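Local coordinates for uncharacterized protein (Cytophaga hutchinsonii ATCC 33406, PDB 3FF4) that is of unknown function but has the Rossmann-like fold of CoA-binding domains, so it may bind coenzyme A or a related nucleotide, at residues Ala20-Glu25 and Cys112-Leu117; Phe34-Arg39 and Leu45-Ile50; Gln69-Glu74 and Pro90-Glu95; Lys84-Asn89 and Glu99-Asn104. All coordinates share one frame; numbering follows the deposited sequence.

Contact 1: Ala20-Glu25 and Cys112-Leu117; sequences AYLAAE and CTLVML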
loop_
_atom_site.group_PDB
_atom_site.type_symbol
_atom_site.label_atom_id
_atom_site.label_comp_id
_atom_site.label_asym_id
_atom_site.label_seq_id
_atom_site.Cartn_x
_atom_site.Cartn_y
_atom_site.Cartn_z
ATOM N N ALA A 20 -9.256 -0.138 1.303
ATOM C CA ALA A 20 -8.040 0.307 2.029
ATOM C C ALA A 20 -8.212 0.211 3.538
ATOM O O ALA A 20 -7.223 0.019 4.269
ATOM C CB ALA A 20 -7.617 1.735 1.637
ATOM N N TYR A 21 -9.457 0.378 3.993
ATOM C CA TYR A 21 -9.800 0.182 5.397
ATOM C C TYR A 21 -9.802 -1.305 5.727
ATOM O O TYR A 21 -9.131 -1.734 6.672
ATOM C CB TYR A 21 -11.143 0.818 5.769
ATOM C CG TYR A 21 -11.376 0.870 7.260
ATOM C CD1 TYR A 21 -10.990 1.992 7.994
ATOM C CD2 TYR A 21 -11.970 -0.207 7.940
ATOM C CE1 TYR A 21 -11.187 2.062 9.372
ATOM C CE2 TYR A 21 -12.164 -0.156 9.323
ATOM C CZ TYR A 21 -11.763 0.983 10.027
ATOM O OH TYR A 21 -11.963 1.073 11.388
ATOM N N LEU A 22 -10.530 -2.093 4.938
ATOM C CA LEU A 22 -10.474 -3.537 5.115
ATOM C C LEU A 22 -9.002 -4.045 5.199
ATOM O O LEU A 22 -8.685 -4.878 6.055
ATOM C CB LEU A 22 -11.270 -4.245 4.027
ATOM C CG LEU A 22 -12.724 -3.770 3.958
ATOM C CD1 LEU A 22 -13.461 -4.441 2.808
ATOM C CD2 LEU A 22 -13.449 -4.045 5.290
ATOM N N ALA A 23 -8.110 -3.517 4.352
ATOM C CA ALA A 23 -6.731 -3.992 4.356
ATOM C C ALA A 23 -6.032 -3.676 5.675
ATOM O O ALA A 23 -5.309 -4.513 6.200
ATOM C CB ALA A 23 -5.941 -3.418 3.191
ATOM N N ALA A 24 -6.241 -2.468 6.195
ATOM C CA ALA A 24 -5.629 -2.074 7.466
ATOM C C ALA A 24 -6.058 -3.026 8.570
ATOM O O ALA A 24 -5.200 -3.480 9.341
ATOM C CB ALA A 24 -5.967 -0.633 7.827
ATOM N N GLU A 25 -7.355 -3.357 8.596
ATOM C CA GLU A 25 -7.909 -4.319 9.562
ATOM C C GLU A 25 -7.260 -5.698 9.458
ATOM O O GLU A 25 -6.897 -6.276 10.480
ATOM C CB GLU A 25 -9.418 -4.503 9.385
ATOM C CG GLU A 25 -10.264 -3.352 9.857
ATOM C CD GLU A 25 -11.772 -3.644 9.775
ATOM O OE1 GLU A 25 -12.231 -4.228 8.754
ATOM O OE2 GLU A 25 -12.492 -3.282 10.741
ATOM N N CYS A 112 -4.991 -9.289 -4.515
ATOM C CA CYS A 112 -5.745 -8.611 -3.470
ATOM C C CYS A 112 -5.047 -8.867 -2.145
ATOM O O CYS A 112 -4.803 -10.029 -1.760
ATOM C CB CYS A 112 -7.190 -9.117 -3.448
ATOM S SG CYS A 112 -8.102 -8.623 -1.971
ATOM N N THR A 113 -4.680 -7.784 -1.465
ATOM C CA THR A 113 -4.084 -7.862 -0.137
ATOM C C THR A 113 -4.860 -8.783 0.803
ATOM O O THR A 113 -4.250 -9.551 1.517
ATOM C CB THR A 113 -3.897 -6.452 0.506
ATOM O OG1 THR A 113 -3.061 -5.645 -0.348
ATOM C CG2 THR A 113 -3.245 -6.586 1.923
ATOM N N LEU A 114 -6.199 -8.714 0.798
ATOM C CA LEU A 114 -7.015 -9.560 1.679
ATOM C C LEU A 114 -6.861 -11.052 1.334
ATOM O O LEU A 114 -6.600 -11.879 2.213
ATOM C CB LEU A 114 -8.502 -9.164 1.624
ATOM C CG LEU A 114 -8.890 -7.684 1.762
ATOM C CD1 LEU A 114 -10.441 -7.491 1.755
ATOM C CD2 LEU A 114 -8.295 -7.136 3.058
ATOM N N VAL A 115 -6.991 -11.383 0.053
ATOM C CA VAL A 115 -6.809 -12.754 -0.431
ATOM C C VAL A 115 -5.415 -13.270 -0.101
ATOM O O VAL A 115 -5.266 -14.409 0.376
ATOM C CB VAL A 115 -7.125 -12.864 -1.926
ATOM C CG1 VAL A 115 -6.773 -14.253 -2.473
ATOM C CG2 VAL A 115 -8.612 -12.563 -2.143
HETATM N N MSE A 116 -4.410 -12.420 -0.305
HETATM C CA MSE A 116 -3.042 -12.800 -0.021
HETATM C C MSE A 116 -2.815 -13.133 1.456
HETATM O O MSE A 116 -2.144 -14.116 1.784
HETATM C CB MSE A 116 -2.064 -11.740 -0.541
HETATM C CG MSE A 116 -1.994 -11.746 -2.064
HETATM SE SE MSE A 116 -1.185 -10.055 -2.636
HETATM C CE MSE A 116 0.701 -10.328 -2.103
ATOM N N LEU A 117 -3.388 -12.329 2.346
ATOM C CA LEU A 117 -3.223 -12.580 3.764
ATOM C C LEU A 117 -3.888 -13.909 4.116
ATOM O O LEU A 117 -3.341 -14.705 4.895
ATOM C CB LEU A 117 -3.775 -11.408 4.605
ATOM C CG LEU A 117 -2.813 -10.202 4.700
ATOM C CD1 LEU A 117 -3.514 -8.875 4.985
ATOM C CD2 LEU A 117 -1.709 -10.498 5.761
#
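L114 carries most of this helix-helix contact, and its two methyl groups do separate work. CD2 reaches over the backbone of the facing helix, 3.7 Å from CA of A23, and also lies against O of L22. The other branch, CD1, lies beside the root of the L22 side chain, 4.0 Å from L22 CB. With CG beside its backbone N and anti to the carbonyl carbon (chi1 -48°), L114 brings these branches nearer the other helix than its CB direction alone would. A23 has just a methyl to offer, and that group meets T113 CG2 at 4.3 Å, a looser touch. No hydrogen bond joins the two segments; the evidence is for apolar packing with a small buried area of 170 Å².

The helical parts run nearly parallel, their axes 9.8 Å apart at closest and inclined by 23°. Such near-parallel neighbours are expected of a Rossmann-like fold, where helices following parallel strands lie side by side on the sheet: helix 19-30 comes after strand 7-10, and strand 107-110 leads into helix 113-119. The small side chain of A23 is consistent with the close backbones, CA of A23 and CA of L114 being 6.2 Å apart.

Behind this first shell, T113 turns its methyl to the helix 19-30 while its OG1 hydrogen-bonds to T63 and N89, which probably fixes the rotation of the side chain. Y65 packs against both A23 and T113. The start of the second helix is capped by C112, whose SG accepts from V115 N at 3.6 Å along a nearly straight N-H line of 169°.

Contact 2: Phe34-Arg39 and Leu45-Ile50; sequences FIPVGR and LGKTII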
loop_
_atom_site.group_PDB
_atom_site.type_symbol
_atom_site.label_atom_id
_atom_site.label_comp_id
_atom_site.label_asym_id
_atom_site.label_seq_id
_atom_site.Cartn_x
_atom_site.Cartn_y
_atom_site.Cartn_z
ATOM N N PHE A 34 1.022 -1.376 9.926
ATOM C CA PHE A 34 0.489 -0.643 8.758
ATOM C C PHE A 34 0.713 0.857 8.930
ATOM O O PHE A 34 0.686 1.388 10.075
ATOM C CB PHE A 34 -0.997 -0.967 8.482
ATOM C CG PHE A 34 -1.954 -0.290 9.416
ATOM C CD1 PHE A 34 -2.575 0.915 9.046
ATOM C CD2 PHE A 34 -2.224 -0.835 10.669
ATOM C CE1 PHE A 34 -3.446 1.564 9.927
ATOM C CE2 PHE A 34 -3.088 -0.187 11.560
ATOM C CZ PHE A 34 -3.712 1.013 11.174
ATOM N N ILE A 35 0.943 1.539 7.809
ATOM C CA ILE A 35 1.089 2.989 7.825
ATOM C C ILE A 35 0.131 3.650 6.821
ATOM O O ILE A 35 0.325 3.477 5.616
ATOM C CB ILE A 35 2.538 3.423 7.527
ATOM C CG1 ILE A 35 3.513 2.770 8.529
ATOM C CG2 ILE A 35 2.637 4.980 7.557
ATOM C CD1 ILE A 35 4.944 2.844 8.099
ATOM N N PRO A 36 -0.882 4.406 7.315
ATOM C CA PRO A 36 -1.892 4.988 6.415
ATOM C C PRO A 36 -1.456 6.327 5.810
ATOM O O PRO A 36 -1.209 7.306 6.556
ATOM C CB PRO A 36 -3.102 5.200 7.314
ATOM C CG PRO A 36 -2.550 5.268 8.734
ATOM C CD PRO A 36 -1.190 4.639 8.752
ATOM N N VAL A 37 -1.358 6.356 4.479
ATOM C CA VAL A 37 -0.982 7.545 3.728
ATOM C C VAL A 37 -2.037 7.781 2.647
ATOM O O VAL A 37 -2.551 6.848 2.022
ATOM C CB VAL A 37 0.433 7.424 3.096
ATOM C CG1 VAL A 37 0.836 8.694 2.318
ATOM C CG2 VAL A 37 1.482 7.083 4.152
ATOM N N GLY A 38 -2.393 9.042 2.451
ATOM C CA GLY A 38 -3.305 9.394 1.371
ATOM C C GLY A 38 -3.736 10.831 1.463
ATOM O O GLY A 38 -3.135 11.626 2.210
ATOM N N ARG A 39 -4.776 11.185 0.708
ATOM C CA ARG A 39 -5.267 12.557 0.716
ATOM C C ARG A 39 -6.469 12.772 1.633
ATOM O O ARG A 39 -6.767 13.905 1.995
ATOM C CB ARG A 39 -5.579 13.057 -0.703
ATOM C CG ARG A 39 -6.674 12.301 -1.418
ATOM C CD ARG A 39 -7.158 13.112 -2.608
ATOM N NE ARG A 39 -7.942 12.309 -3.536
ATOM C CZ ARG A 39 -8.650 12.818 -4.543
ATOM N NH1 ARG A 39 -8.673 14.131 -4.744
ATOM N NH2 ARG A 39 -9.339 12.012 -5.341
ATOM N N LEU A 45 -7.961 2.976 12.449
ATOM C CA LEU A 45 -7.615 2.160 13.617
ATOM C C LEU A 45 -6.619 2.846 14.542
ATOM O O LEU A 45 -5.635 2.244 14.959
ATOM C CB LEU A 45 -7.074 0.799 13.159
ATOM C CG LEU A 45 -7.975 0.070 12.142
ATOM C CD1 LEU A 45 -7.223 -0.978 11.355
ATOM C CD2 LEU A 45 -9.204 -0.547 12.814
ATOM N N GLY A 46 -6.851 4.113 14.849
ATOM C CA GLY A 46 -6.014 4.797 15.832
ATOM C C GLY A 46 -4.848 5.601 15.272
ATOM O O GLY A 46 -4.204 6.331 16.016
ATOM N N LYS A 47 -4.577 5.487 13.965
ATOM C CA LYS A 47 -3.463 6.208 13.361
ATOM C C LYS A 47 -3.972 7.306 12.457
ATOM O O LYS A 47 -4.807 7.062 11.571
ATOM C CB LYS A 47 -2.577 5.265 12.560
ATOM C CG LYS A 47 -1.765 4.324 13.396
ATOM C CD LYS A 47 -1.203 3.233 12.511
ATOM C CE LYS A 47 -0.143 2.440 13.211
ATOM N NZ LYS A 47 1.204 2.945 12.765
ATOM N N THR A 48 -3.474 8.517 12.688
ATOM C CA THR A 48 -3.775 9.648 11.819
ATOM C C THR A 48 -3.306 9.293 10.410
ATOM O O THR A 48 -2.187 8.829 10.242
ATOM C CB THR A 48 -3.023 10.926 12.299
ATOM O OG1 THR A 48 -3.377 11.230 13.659
ATOM C CG2 THR A 48 -3.347 12.129 11.411
ATOM N N ILE A 49 -4.143 9.512 9.403
ATOM C CA ILE A 49 -3.732 9.310 8.021
ATOM C C ILE A 49 -2.748 10.414 7.680
ATOM O O ILE A 49 -3.044 11.603 7.876
ATOM C CB ILE A 49 -4.933 9.385 7.045
ATOM C CG1 ILE A 49 -5.986 8.330 7.414
ATOM C CG2 ILE A 49 -4.445 9.249 5.581
ATOM C CD1 ILE A 49 -7.303 8.493 6.650
ATOM N N ILE A 50 -1.580 10.026 7.174
ATOM C CA ILE A 50 -0.536 10.991 6.810
ATOM C C ILE A 50 -0.868 11.639 5.465
ATOM O O ILE A 50 -0.978 10.956 4.426
ATOM C CB ILE A 50 0.870 10.337 6.819
ATOM C CG1 ILE A 50 1.186 9.802 8.227
ATOM C CG2 ILE A 50 1.925 11.326 6.315
ATOM C CD1 ILE A 50 2.292 8.773 8.302
#
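K47 runs alongside F34 in the opposite direction and ends at the same residue's backbone. Its CD sits over one ring face, 3.6 Å from F34 CZ and displaced toward the rim, a CH-pi contact. From there the chain bends at chi4 (-100°), and NZ hydrogen-bonds to F34 O at 3.2 Å, approaching nearly along the C=O axis. The cation-pi component is long and at most weak. F34 holds its ring with CG between the backbone N and the carbonyl carbon (chi1 77°), which swings the ring toward the other segment, where CZ also meets L45 CB at 3.9 Å. With an alanine at K47, F34 O would probably lose its lysine donor and the ring the methylene packed over that face.

The P36 ring crosses K47 at about a right angle, its CG 3.8 Å from K47 CB. Farther along, I50 sends CD1 to I35 CG2 (3.9 Å), while I49 CG2 rests against the backbone N of G38 at 3.7 Å.

Two straight backbone bonds complete the pairing: I50 N to P36 O (2.8 Å) and G38 N to I50 O (3.1 Å). They form a single beta bridge between V37 and I50. Strand 34-37 is the outermost strand on its side of the parallel sheet, bonded on its inner side to strand 7-10; the chain returning from the small antiparallel hairpin 43-44/47-48 thus covers an edge of the Rossmann-like sheet.

Contact 3: Gln69-Glu74 and Pro90-Glu95; sequences QNQLSE and PGTENE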
loop_
_atom_site.group_PDB
_atom_site.type_symbol
_atom_site.label_atom_id
_atom_site.label_comp_id
_atom_site.label_asym_id
_atom_site.label_seq_id
_atom_site.Cartn_x
_atom_site.Cartn_y
_atom_site.Cartn_z
ATOM N N GLN A 69 -4.744 6.817 -12.601
ATOM C CA GLN A 69 -4.635 8.261 -12.849
ATOM C C GLN A 69 -3.972 8.986 -11.665
ATOM O O GLN A 69 -3.027 9.760 -11.857
ATOM C CB GLN A 69 -6.001 8.881 -13.177
ATOM C CG GLN A 69 -6.449 8.676 -14.618
ATOM C CD GLN A 69 -7.957 8.821 -14.783
ATOM O OE1 GLN A 69 -8.735 8.459 -13.885
ATOM N NE2 GLN A 69 -8.377 9.356 -15.929
ATOM N N ASN A 70 -4.448 8.702 -10.452
ATOM C CA ASN A 70 -3.902 9.287 -9.220
ATOM C C ASN A 70 -2.516 8.783 -8.820
ATOM O O ASN A 70 -1.866 9.395 -7.971
ATOM C CB ASN A 70 -4.872 9.116 -8.044
ATOM C CG ASN A 70 -6.159 9.919 -8.218
ATOM O OD1 ASN A 70 -6.168 11.000 -8.815
ATOM N ND2 ASN A 70 -7.260 9.388 -7.692
ATOM N N GLN A 71 -2.065 7.680 -9.422
ATOM C CA GLN A 71 -0.754 7.128 -9.133
ATOM C C GLN A 71 0.341 7.983 -9.747
ATOM O O GLN A 71 1.419 8.070 -9.201
ATOM C CB GLN A 71 -0.621 5.699 -9.667
ATOM C CG GLN A 71 -1.386 4.638 -8.905
ATOM C CD GLN A 71 -1.450 3.321 -9.664
ATOM O OE1 GLN A 71 -0.577 3.026 -10.496
ATOM N NE2 GLN A 71 -2.465 2.506 -9.360
ATOM N N LEU A 72 0.067 8.589 -10.899
ATOM C CA LEU A 72 1.054 9.429 -11.592
ATOM C C LEU A 72 1.813 10.360 -10.644
ATOM O O LEU A 72 3.038 10.424 -10.670
ATOM C CB LEU A 72 0.360 10.250 -12.667
ATOM C CG LEU A 72 0.385 9.726 -14.099
ATOM C CD1 LEU A 72 0.158 8.237 -14.212
ATOM C CD2 LEU A 72 -0.650 10.509 -14.938
ATOM N N SER A 73 1.082 11.063 -9.785
ATOM C CA SER A 73 1.713 12.027 -8.879
ATOM C C SER A 73 2.496 11.334 -7.743
ATOM O O SER A 73 3.157 12.004 -6.954
ATOM C CB SER A 73 0.646 12.955 -8.285
ATOM O OG SER A 73 -0.331 12.159 -7.623
ATOM N N GLU A 74 2.422 9.998 -7.668
ATOM C CA GLU A 74 3.057 9.231 -6.574
ATOM C C GLU A 74 4.255 8.351 -6.981
ATOM O O GLU A 74 4.892 7.740 -6.114
ATOM C CB GLU A 74 2.022 8.328 -5.874
ATOM C CG GLU A 74 0.746 9.025 -5.397
ATOM C CD GLU A 74 0.959 9.929 -4.159
ATOM O OE1 GLU A 74 1.996 9.849 -3.460
ATOM O OE2 GLU A 74 0.071 10.741 -3.878
ATOM N N PRO A 90 -7.160 -4.912 -6.834
ATOM C CA PRO A 90 -8.092 -4.791 -7.937
ATOM C C PRO A 90 -8.484 -3.364 -8.293
ATOM O O PRO A 90 -8.926 -2.568 -7.430
ATOM C CB PRO A 90 -9.297 -5.650 -7.481
ATOM C CG PRO A 90 -8.599 -6.807 -6.743
ATOM C CD PRO A 90 -7.556 -5.998 -5.912
ATOM N N GLY A 91 -8.302 -3.072 -9.575
ATOM C CA GLY A 91 -8.600 -1.781 -10.166
ATOM C C GLY A 91 -7.444 -0.793 -10.082
ATOM O O GLY A 91 -7.577 0.343 -10.554
ATOM N N THR A 92 -6.308 -1.186 -9.499
ATOM C CA THR A 92 -5.172 -0.264 -9.447
ATOM C C THR A 92 -4.090 -0.653 -10.464
ATOM O O THR A 92 -3.066 0.032 -10.570
ATOM C CB THR A 92 -4.534 -0.188 -8.036
ATOM O OG1 THR A 92 -3.880 -1.430 -7.755
ATOM C CG2 THR A 92 -5.587 0.111 -6.953
ATOM N N GLU A 93 -4.309 -1.742 -11.204
ATOM C CA GLU A 93 -3.305 -2.249 -12.145
ATOM C C GLU A 93 -2.822 -1.142 -13.100
ATOM O O GLU A 93 -3.622 -0.383 -13.664
ATOM C CB GLU A 93 -3.831 -3.439 -12.982
ATOM C CG GLU A 93 -4.159 -4.728 -12.202
ATOM C CD GLU A 93 -5.563 -4.733 -11.577
ATOM O OE1 GLU A 93 -6.224 -3.663 -11.531
ATOM O OE2 GLU A 93 -6.007 -5.803 -11.091
ATOM N N ASN A 94 -1.510 -1.083 -13.300
ATOM C CA ASN A 94 -0.917 0.006 -14.042
ATOM C C ASN A 94 0.374 -0.520 -14.653
ATOM O O ASN A 94 1.395 -0.625 -13.977
ATOM C CB ASN A 94 -0.668 1.207 -13.109
ATOM C CG ASN A 94 0.004 2.387 -13.810
ATOM O OD1 ASN A 94 0.436 2.277 -14.957
ATOM N ND2 ASN A 94 0.092 3.524 -13.112
ATOM N N GLU A 95 0.319 -0.884 -15.932
ATOM C CA GLU A 95 1.460 -1.564 -16.540
ATOM C C GLU A 95 2.714 -0.699 -16.555
ATOM O O GLU A 95 3.784 -1.194 -16.224
ATOM C CB GLU A 95 1.145 -2.112 -17.930
ATOM C CG GLU A 95 2.315 -2.891 -18.502
ATOM C CD GLU A 95 1.923 -3.775 -19.659
ATOM O OE1 GLU A 95 1.422 -4.896 -19.403
ATOM O OE2 GLU A 95 2.141 -3.358 -20.817
#
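Q71 uses both ends of its side-chain amide to hold the loop 90-95, and two hydrogen bonds account for the polar part of the contact. As donor, Q71 NE2 reaches T92 O at 2.8 Å. This bond is nearly straight (168° at the hydrogen), lies in the plane of the Q71 amide and meets T92 O in its carbonyl plane, on a lone pair. As acceptor, Q71 OE1 takes N94 ND2 at 2.7 Å, but here the donor stands above the carbonyl plane, 39° out of it, although OE1 does lie close to the plane of the N94 amide. The two amide planes are 29° apart, so the groups are tilted against each other.

The loop belongs to a Rossmann-like fold: it leads from the end of strand 85-88 to the start of helix 95-103, while Q71 comes from the short, weakly bonded helix that follows the neighbouring strand 61-64.

No apolar pair joins the segments. Beside the bonds, amide atoms of Q71 lie near carbon, NE2 3.6 Å from T92 CB; F88 and L97 pack on the Q71 side chain.

Further bonds fix the amides. Q71 NE2 also donates to I66 O, and N94 ND2 bonds to Y75 OH. A leucine in place of Q71 would probably cost T92 O and I66 O their glutamine donor and N94 ND2 one of its partners. N94, its CG anti to the backbone N, occupies the N-cap of helix 95-103, where OD1 makes a weak bond to L97 N. T92 OG1 turns to N89 O instead.

Contact 4: Lys84-Asn89 and Glu99-Asn104; sequences KRVIFN and EILSEN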
loop_
_atom_site.group_PDB
_atom_site.type_symbol
_atom_site.label_atom_id
_atom_site.label_comp_id
_atom_site.label_asym_id
_atom_site.label_seq_id
_atom_site.Cartn_x
_atom_site.Cartn_y
_atom_site.Cartn_z
ATOM N N LYS A 84 10.465 -3.340 -0.893
ATOM C CA LYS A 84 10.724 -4.620 -1.567
ATOM C C LYS A 84 9.637 -4.958 -2.595
ATOM O O LYS A 84 9.907 -5.561 -3.621
ATOM C CB LYS A 84 10.799 -5.748 -0.545
ATOM C CG LYS A 84 11.891 -5.547 0.502
ATOM C CD LYS A 84 12.051 -6.796 1.339
ATOM C CE LYS A 84 12.891 -7.825 0.583
ATOM N NZ LYS A 84 13.134 -9.040 1.401
ATOM N N ARG A 85 8.408 -4.528 -2.335
ATOM C CA ARG A 85 7.277 -4.986 -3.123
ATOM C C ARG A 85 6.198 -3.918 -3.161
ATOM O O ARG A 85 5.982 -3.204 -2.169
ATOM C CB ARG A 85 6.700 -6.272 -2.503
ATOM C CG ARG A 85 5.360 -6.751 -3.107
ATOM C CD ARG A 85 4.881 -8.033 -2.442
ATOM N NE ARG A 85 4.585 -7.816 -1.023
ATOM C CZ ARG A 85 4.149 -8.760 -0.188
ATOM N NH1 ARG A 85 3.962 -10.028 -0.623
ATOM N NH2 ARG A 85 3.911 -8.444 1.087
ATOM N N VAL A 86 5.503 -3.821 -4.294
ATOM C CA VAL A 86 4.336 -2.972 -4.392
ATOM C C VAL A 86 3.162 -3.855 -4.851
ATOM O O VAL A 86 3.280 -4.567 -5.857
ATOM C CB VAL A 86 4.543 -1.785 -5.356
ATOM C CG1 VAL A 86 3.257 -0.982 -5.524
ATOM C CG2 VAL A 86 5.657 -0.827 -4.866
ATOM N N ILE A 87 2.064 -3.837 -4.096
ATOM C CA ILE A 87 0.867 -4.640 -4.455
ATOM C C ILE A 87 -0.179 -3.774 -5.180
ATOM O O ILE A 87 -0.590 -2.705 -4.665
ATOM C CB ILE A 87 0.193 -5.289 -3.239
ATOM C CG1 ILE A 87 1.182 -6.168 -2.482
ATOM C CG2 ILE A 87 -1.092 -6.113 -3.684
ATOM C CD1 ILE A 87 0.663 -6.725 -1.141
ATOM N N PHE A 88 -0.540 -4.213 -6.390
ATOM C CA PHE A 88 -1.639 -3.636 -7.197
ATOM C C PHE A 88 -2.955 -4.389 -6.923
ATOM O O PHE A 88 -3.246 -5.431 -7.558
ATOM C CB PHE A 88 -1.268 -3.700 -8.692
ATOM C CG PHE A 88 -0.092 -2.851 -9.026
ATOM C CD1 PHE A 88 -0.263 -1.582 -9.558
ATOM C CD2 PHE A 88 1.187 -3.260 -8.679
ATOM C CE1 PHE A 88 0.849 -0.786 -9.811
ATOM C CE2 PHE A 88 2.288 -2.451 -8.920
ATOM C CZ PHE A 88 2.127 -1.232 -9.485
ATOM N N ASN A 89 -3.733 -3.873 -5.957
ATOM C CA ASN A 89 -5.051 -4.429 -5.627
ATOM C C ASN A 89 -6.030 -4.172 -6.786
ATOM O O ASN A 89 -5.742 -3.328 -7.641
ATOM C CB ASN A 89 -5.537 -3.866 -4.285
ATOM C CG ASN A 89 -4.544 -4.128 -3.189
ATOM O OD1 ASN A 89 -4.444 -5.245 -2.688
ATOM N ND2 ASN A 89 -3.748 -3.134 -2.863
ATOM N N GLU A 99 6.375 -1.701 -14.715
ATOM C CA GLU A 99 7.668 -1.733 -15.400
ATOM C C GLU A 99 8.669 -0.808 -14.762
ATOM O O GLU A 99 9.829 -1.174 -14.609
ATOM C CB GLU A 99 7.531 -1.345 -16.860
ATOM C CG GLU A 99 6.805 -2.370 -17.640
ATOM C CD GLU A 99 6.623 -1.972 -19.089
ATOM O OE1 GLU A 99 7.391 -1.102 -19.598
ATOM O OE2 GLU A 99 5.698 -2.549 -19.718
ATOM N N ILE A 100 8.224 0.389 -14.393
ATOM C CA ILE A 100 9.112 1.346 -13.738
ATOM C C ILE A 100 9.627 0.747 -12.430
ATOM O O ILE A 100 10.832 0.810 -12.124
ATOM C CB ILE A 100 8.415 2.695 -13.498
ATOM C CG1 ILE A 100 8.231 3.440 -14.828
ATOM C CG2 ILE A 100 9.215 3.536 -12.515
ATOM C CD1 ILE A 100 7.388 4.704 -14.706
ATOM N N LEU A 101 8.725 0.136 -11.671
ATOM C CA LEU A 101 9.126 -0.537 -10.421
ATOM C C LEU A 101 10.145 -1.655 -10.666
ATOM O O LEU A 101 11.233 -1.651 -10.073
ATOM C CB LEU A 101 7.905 -1.094 -9.678
ATOM C CG LEU A 101 6.993 -0.020 -9.075
ATOM C CD1 LEU A 101 5.654 -0.636 -8.652
ATOM C CD2 LEU A 101 7.670 0.706 -7.911
ATOM N N SER A 102 9.783 -2.616 -11.517
ATOM C CA SER A 102 10.607 -3.776 -11.742
ATOM C C SER A 102 11.964 -3.376 -12.344
ATOM O O SER A 102 12.972 -3.959 -11.989
ATOM C CB SER A 102 9.840 -4.792 -12.590
ATOM O OG SER A 102 9.418 -4.172 -13.815
ATOM N N GLU A 103 11.983 -2.345 -13.202
ATOM C CA GLU A 103 13.210 -1.691 -13.704
ATOM C C GLU A 103 14.099 -1.192 -12.607
ATOM O O GLU A 103 15.314 -1.147 -12.759
ATOM C CB GLU A 103 12.853 -0.399 -14.463
ATOM C CG GLU A 103 13.040 -0.489 -15.838
ATOM C CD GLU A 103 12.473 0.693 -16.589
ATOM O OE1 GLU A 103 12.583 1.892 -16.191
ATOM O OE2 GLU A 103 11.922 0.385 -17.638
ATOM N N ASN A 104 13.474 -0.688 -11.556
ATOM C CA ASN A 104 14.215 -0.139 -10.427
ATOM C C ASN A 104 14.396 -1.183 -9.333
ATOM O O ASN A 104 14.650 -0.832 -8.195
ATOM C CB ASN A 104 13.520 1.112 -9.859
ATOM C CG ASN A 104 13.729 2.346 -10.728
ATOM O OD1 ASN A 104 14.673 3.106 -10.521
ATOM N ND2 ASN A 104 12.850 2.551 -11.711
#
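The beta-alpha-beta unit of strand 85-88, helix 95-103 and strand 107-110 is a building block of the Rossmann-like fold, and this contact is where its helix lies on its first strand. The closest CA atoms, those of V86 and L101, are 8.1 Å apart, a spacing bridged by side chains alone: no hydrogen bond crosses.

L101 does the bridging from the helix. Its CD1 methyl sits between two strand residues, 3.7 Å from V86 CB and 3.7 Å from F88 CZ. V86 and F88, two residues apart in the strand, both direct their CB toward the helix, so one methyl can meet both. The other methyl, CD2, reaches V86 CG2 at 4.0 Å. L101 is set for this with CG beside its backbone N and anti to the carbonyl carbon (chi1 -70°), and its chain crosses that of V86 at about a right angle.

Toward F88 the leucine comes from the opposite direction and meets the ring at its edge, in plane, near CZ and CE2; neither ring face is used by L101. I78 of helix 75-81 packs on both V86 and L101, while P108 and I110 of strand 107-110 touch F88.

The far end of the helix has its own polar finish. N104, the first residue to leave helical angles, turns back on the preceding turn: ND2 donates to I100 O at 2.7 Å in an almost perfectly straight bond (178°), while its backbone N reaches I100 O at 3.1 Å from the opposite face of that carbonyl.

In the fold
The four contacts sit around one five-stranded parallel sheet. Contacts 2 and 4 lie on opposite sides of the chain's centre, their centres about 21 Å apart and their nearest atoms about 11 Å. Contact 1 touches both: A24 CB packs on F34 CD1 at 3.9 Å, and M116 CE lies 3.7 Å from I87 CD1. Contacts 3 and 4, centres about 11 Å apart, meet at F88, whose CE1 lies 4.1 Å from Q71 OE1; along the chain their segments alternate. Contact 1 encloses the other three in sequence. No ligand marks a site, but the loop 90-95 follows a strand end, where Rossmann-like folds commonly bind nucleotides.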